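Side-chain contacts in glycoside hydrolase YxiA (Bacillus licheniformis, PDB 3LV4), which probably hydrolyses alpha-1,5-linked L-arabinan as a calcium-binding glycoside hydrolase of family 43: residues P149-D154 with L159-G164; T309-P312 with H318-R321. One frame throughout, in Å; residues are numbered along the deposited sequence.

Contact 1: residues P149-D154 with L159-G164; sequences PHTFFD and LWMVYG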
# COMPACT_ATOMS: atom_id res chain seq x y z
N PRO A 149 1.25 10.19 -6.16
CA PRO A 149 -0.17 10.24 -6.52
C PRO A 149 -0.82 8.87 -6.73
O PRO A 149 -0.16 7.89 -7.09
CB PRO A 149 -0.14 10.98 -7.86
CG PRO A 149 1.18 10.52 -8.46
CD PRO A 149 2.12 10.58 -7.28
N HIS A 150 -2.13 8.82 -6.50
CA HIS A 150 -2.99 7.76 -7.01
C HIS A 150 -4.23 8.41 -7.59
O HIS A 150 -5.01 9.04 -6.86
CB HIS A 150 -3.39 6.78 -5.91
CG HIS A 150 -4.38 5.76 -6.38
ND1 HIS A 150 -5.34 5.21 -5.55
CD2 HIS A 150 -4.58 5.23 -7.61
CE1 HIS A 150 -6.07 4.36 -6.25
NE2 HIS A 150 -5.64 4.35 -7.50
N THR A 151 -4.42 8.25 -8.89
CA THR A 151 -5.54 8.85 -9.60
C THR A 151 -6.55 7.77 -9.90
O THR A 151 -6.22 6.75 -10.51
CB THR A 151 -5.06 9.51 -10.90
OG1 THR A 151 -4.15 10.58 -10.59
CG2 THR A 151 -6.25 10.05 -11.70
N PHE A 152 -7.78 7.98 -9.46
CA PHE A 152 -8.76 6.90 -9.53
C PHE A 152 -10.16 7.45 -9.73
O PHE A 152 -10.46 8.57 -9.32
CB PHE A 152 -8.73 6.06 -8.26
CG PHE A 152 -9.19 6.81 -7.03
CD1 PHE A 152 -10.49 6.67 -6.56
CD2 PHE A 152 -8.31 7.65 -6.35
CE1 PHE A 152 -10.91 7.36 -5.43
CE2 PHE A 152 -8.73 8.33 -5.21
CZ PHE A 152 -10.03 8.20 -4.76
N PHE A 153 -11.01 6.64 -10.36
CA PHE A 153 -12.42 6.97 -10.48
C PHE A 153 -13.17 6.44 -9.25
O PHE A 153 -12.91 5.31 -8.81
CB PHE A 153 -13.01 6.30 -11.72
CG PHE A 153 -12.55 6.88 -13.03
CD1 PHE A 153 -11.52 6.29 -13.74
CD2 PHE A 153 -13.17 8.01 -13.55
CE1 PHE A 153 -11.10 6.82 -14.96
CE2 PHE A 153 -12.76 8.56 -14.76
CZ PHE A 153 -11.72 7.96 -15.47
N ASP A 154 -14.09 7.24 -8.71
CA ASP A 154 -14.97 6.71 -7.67
C ASP A 154 -16.15 5.98 -8.32
O ASP A 154 -16.21 5.84 -9.55
CB ASP A 154 -15.42 7.79 -6.66
CG ASP A 154 -16.38 8.82 -7.26
OD1 ASP A 154 -17.03 8.54 -8.29
OD2 ASP A 154 -16.50 9.92 -6.66
N LEU A 159 -13.48 11.60 -11.07
CA LEU A 159 -12.06 11.30 -11.05
C LEU A 159 -11.39 12.07 -9.92
O LEU A 159 -11.60 13.28 -9.77
CB LEU A 159 -11.42 11.67 -12.40
CG LEU A 159 -9.97 11.26 -12.64
CD1 LEU A 159 -9.83 9.74 -12.57
CD2 LEU A 159 -9.49 11.77 -13.99
N TRP A 160 -10.58 11.37 -9.12
CA TRP A 160 -9.88 11.96 -7.98
C TRP A 160 -8.40 11.66 -8.07
O TRP A 160 -8.00 10.70 -8.73
CB TRP A 160 -10.38 11.36 -6.66
CG TRP A 160 -11.83 11.56 -6.37
CD1 TRP A 160 -12.86 10.73 -6.71
CD2 TRP A 160 -12.42 12.66 -5.65
NE1 TRP A 160 -14.05 11.24 -6.26
CE2 TRP A 160 -13.81 12.43 -5.61
CE3 TRP A 160 -11.90 13.82 -5.05
CZ2 TRP A 160 -14.69 13.31 -4.98
CZ3 TRP A 160 -12.79 14.69 -4.43
CH2 TRP A 160 -14.16 14.43 -4.40
N MSE A 161 -7.59 12.47 -7.40
CA MSE A 161 -6.19 12.11 -7.17
C MSE A 161 -5.82 12.36 -5.71
O MSE A 161 -5.88 13.50 -5.24
CB MSE A 161 -5.24 12.89 -8.07
CG MSE A 161 -3.77 12.52 -7.83
SE MSE A 161 -2.52 13.64 -8.86
CE MSE A 161 -2.76 15.31 -7.87
N VAL A 162 -5.44 11.30 -5.00
CA VAL A 162 -4.91 11.44 -3.65
C VAL A 162 -3.37 11.38 -3.75
O VAL A 162 -2.83 10.67 -4.59
CB VAL A 162 -5.44 10.31 -2.73
CG1 VAL A 162 -4.99 8.92 -3.24
CG2 VAL A 162 -5.03 10.54 -1.27
N TYR A 163 -2.67 12.13 -2.91
CA TYR A 163 -1.21 12.22 -3.05
C TYR A 163 -0.58 12.79 -1.78
O TYR A 163 -1.29 13.20 -0.85
CB TYR A 163 -0.85 13.11 -4.26
CG TYR A 163 -1.12 14.57 -3.99
CD1 TYR A 163 -2.42 15.08 -4.02
CD2 TYR A 163 -0.08 15.45 -3.69
CE1 TYR A 163 -2.68 16.42 -3.75
CE2 TYR A 163 -0.33 16.78 -3.42
CZ TYR A 163 -1.62 17.26 -3.46
OH TYR A 163 -1.86 18.58 -3.20
N GLY A 164 0.75 12.82 -1.75
CA GLY A 164 1.48 13.41 -0.65
C GLY A 164 2.49 12.46 -0.03
O GLY A 164 2.40 11.24 -0.19
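The Phe153 ring carries Leu159 CD1 on one face. The methyl sits almost exactly over the ring centre, 3.7 Å from the centroid and 4° off the normal, a CH-pi contact. Trp160 CB lies over one face of the Phe152 ring but near the rim, and the carbonyl oxygen of His150 lies in plane at its edge. The Phe152 ring and the five-membered ring of Trp160 are nearly parallel, at 25°, but the indole is displaced past the phenyl ring (centroids 5.4 Å apart), so there is little stacking. Phe152 CG stands between its backbone N and carbonyl carbon (chi1 67°), which brings the outer end of the ring up to Trp160 CB. Phe152 CD2 lies over one face of the His150 imidazole, near its rim. The imidazole also stacks with Tyr204, and ND1 bonds to the backbone N of Ile205. At the edge of the indole, Trp160 NE1 donates to Asp154 OD2 at 2.8 Å. The bond is nearly straight, with the oxygen in the indole plane, yet the donor approaches from above the carboxylate plane. Asp154 OD1 also accepts from the backbone N of Asn156 and Lys158, so both carboxylate oxygens are held.

The two strands form an antiparallel beta hairpin, the first pair of a four-stranded sheet that is one blade of the family 43 five-bladed beta-propeller. His150 pairs with Val162 and Phe152 with Trp160 through backbone hydrogen bonds. Thr151 with Met161 and Phe153 with Leu159 are non-hydrogen-bonded pairs.

On the face of Thr151 and Met161, Thr151 OG1 lies 3.4 Å from Met161 CG and is buried without a polar partner. Residue 161 is selenomethionine, and its SE meets Pro149 CB at 3.7 Å. On the other face, Val162 CG1 packs against His150 CB.

Contact 2: residues T309-P312 with H318-R321; sequences TRFP and HEVR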
# COMPACT_ATOMS: atom_id res chain seq x y z
N THR A 309 9.05 -4.87 -0.92
CA THR A 309 9.53 -5.20 0.40
C THR A 309 11.02 -5.46 0.38
O THR A 309 11.57 -5.88 -0.64
CB THR A 309 8.76 -6.38 1.03
OG1 THR A 309 9.14 -6.53 2.40
CG2 THR A 309 9.02 -7.69 0.27
N ARG A 310 11.67 -5.18 1.50
CA ARG A 310 13.03 -5.61 1.74
C ARG A 310 12.96 -6.92 2.53
O ARG A 310 11.87 -7.42 2.78
CB ARG A 310 13.81 -4.51 2.47
CG ARG A 310 14.15 -3.33 1.54
CD ARG A 310 14.09 -1.97 2.26
NE ARG A 310 14.72 -0.92 1.44
CZ ARG A 310 14.12 -0.28 0.44
NH1 ARG A 310 12.86 -0.54 0.14
NH2 ARG A 310 14.80 0.64 -0.25
N PHE A 311 14.11 -7.49 2.90
CA PHE A 311 14.15 -8.85 3.44
C PHE A 311 15.20 -8.97 4.52
O PHE A 311 16.27 -8.39 4.42
CB PHE A 311 14.52 -9.86 2.34
CG PHE A 311 13.69 -9.74 1.10
CD1 PHE A 311 14.14 -9.01 0.01
CD2 PHE A 311 12.46 -10.39 1.01
CE1 PHE A 311 13.37 -8.90 -1.15
CE2 PHE A 311 11.69 -10.30 -0.14
CZ PHE A 311 12.15 -9.55 -1.22
N PRO A 312 14.91 -9.77 5.57
CA PRO A 312 15.91 -9.90 6.63
C PRO A 312 17.26 -10.29 6.06
O PRO A 312 17.33 -11.24 5.28
CB PRO A 312 15.34 -11.03 7.49
CG PRO A 312 13.84 -10.89 7.31
CD PRO A 312 13.66 -10.49 5.87
N HIS A 318 15.18 -4.98 -2.73
CA HIS A 318 13.73 -5.04 -2.67
C HIS A 318 13.16 -5.69 -3.93
O HIS A 318 13.78 -5.66 -5.00
CB HIS A 318 13.13 -3.65 -2.45
CG HIS A 318 13.49 -2.66 -3.51
ND1 HIS A 318 12.71 -2.46 -4.63
CD2 HIS A 318 14.55 -1.82 -3.64
CE1 HIS A 318 13.27 -1.54 -5.40
NE2 HIS A 318 14.39 -1.14 -4.82
N GLU A 319 11.98 -6.29 -3.77
CA GLU A 319 11.25 -6.91 -4.87
C GLU A 319 9.77 -6.64 -4.68
O GLU A 319 9.33 -6.26 -3.59
CB GLU A 319 11.49 -8.42 -4.91
CG GLU A 319 12.94 -8.82 -5.16
CD GLU A 319 13.15 -10.32 -5.06
OE1 GLU A 319 12.19 -11.04 -4.77
OE2 GLU A 319 14.28 -10.78 -5.28
N VAL A 320 9.00 -6.85 -5.74
CA VAL A 320 7.56 -6.73 -5.69
C VAL A 320 6.97 -7.99 -5.08
O VAL A 320 7.42 -9.10 -5.37
CB VAL A 320 6.97 -6.57 -7.12
CG1 VAL A 320 5.45 -6.61 -7.07
CG2 VAL A 320 7.47 -5.26 -7.75
N ARG A 321 5.98 -7.81 -4.21
CA ARG A 321 5.22 -8.94 -3.67
C ARG A 321 3.74 -8.67 -3.85
O ARG A 321 3.30 -7.52 -3.87
CB ARG A 321 5.55 -9.18 -2.18
CG ARG A 321 6.92 -9.83 -1.93
CD ARG A 321 6.98 -11.25 -2.51
NE ARG A 321 8.22 -11.97 -2.19
CZ ARG A 321 9.36 -11.85 -2.89
NH1 ARG A 321 9.43 -11.02 -3.93
NH2 ARG A 321 10.42 -12.55 -2.53
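Thr309 and Glu319 form an antiparallel hydrogen-bonded pair, next to the connecting loop of a beta hairpin formed by strands 303-310 and 319-327, within another blade of the beta-propeller. Thr309 N donates to Glu319 O at 3.0 Å, and Glu319 N returns a bond to Thr309 O. The methyl of Thr309 takes the place between the backbone N and the carbonyl carbon, from which CG2 meets Arg321 CG at 3.7 Å. A chi1 of -172° sets Thr309 OG1 opposite the backbone N, where it donates to Arg310 O.

Phe311 points toward the partner strand. Glu319 CB lies in plane at its ring edge, and the ring crosses the Glu319 side chain at about a right angle. Phe311 CE2 lies over one face of the Arg321 guanidinium, near its rim, 3.5 Å from Arg321 NH2, with the two planes 46° apart. The bend of Arg321 at chi2 (-65°) returns the guanidinium to the Glu319 carboxylate. Glu319 runs extended beyond CG to meet it.

The Arg310 and His318 side chains run alongside each other in the same direction, their flat groups nearly parallel. His318 CB rests over one face of the Arg310 guanidinium, 4.1 Å from Arg310 NH1. Arg310 NE is held by a salt bridge to Glu316, and Glu319 OE2 by one to Arg314, both in the connecting loop. The His318 ring packs edge-to-face with His14.

In its salt bridge, Glu319 OE1 lies in the guanidinium plane and takes both end nitrogens of Arg321. Arg321 NH1 reaches Glu319 OE1 at 2.9 Å on the anti lone pair. The NH2 bond, on the syn side and out of the carboxylate plane, is longer and less straight. Arg321 NH1 also donates to Val320 O from above the carbonyl plane.

Overall arrangement
Contacts 1 and 2 belong to separate four-stranded sheets of the propeller and follow one another along the chain. Their centres are 26 Å apart, on opposite sides of the centre of the chain. The nearest atoms are about 15 Å apart, so they do not touch. Both come near the predicted catalytic centre. Asp148, the predicted pKa modulator, directly precedes Pro149. The Arg310 side chain is about 7 Å from that of Asp15, the predicted proton acceptor. The side chain of His291, a calcium ligand with no ion bound in this chain, is about 7 Å from that of Pro149 and 8 Å from that of Arg310. A bound calcium lies about 5 Å from the His150 side chain.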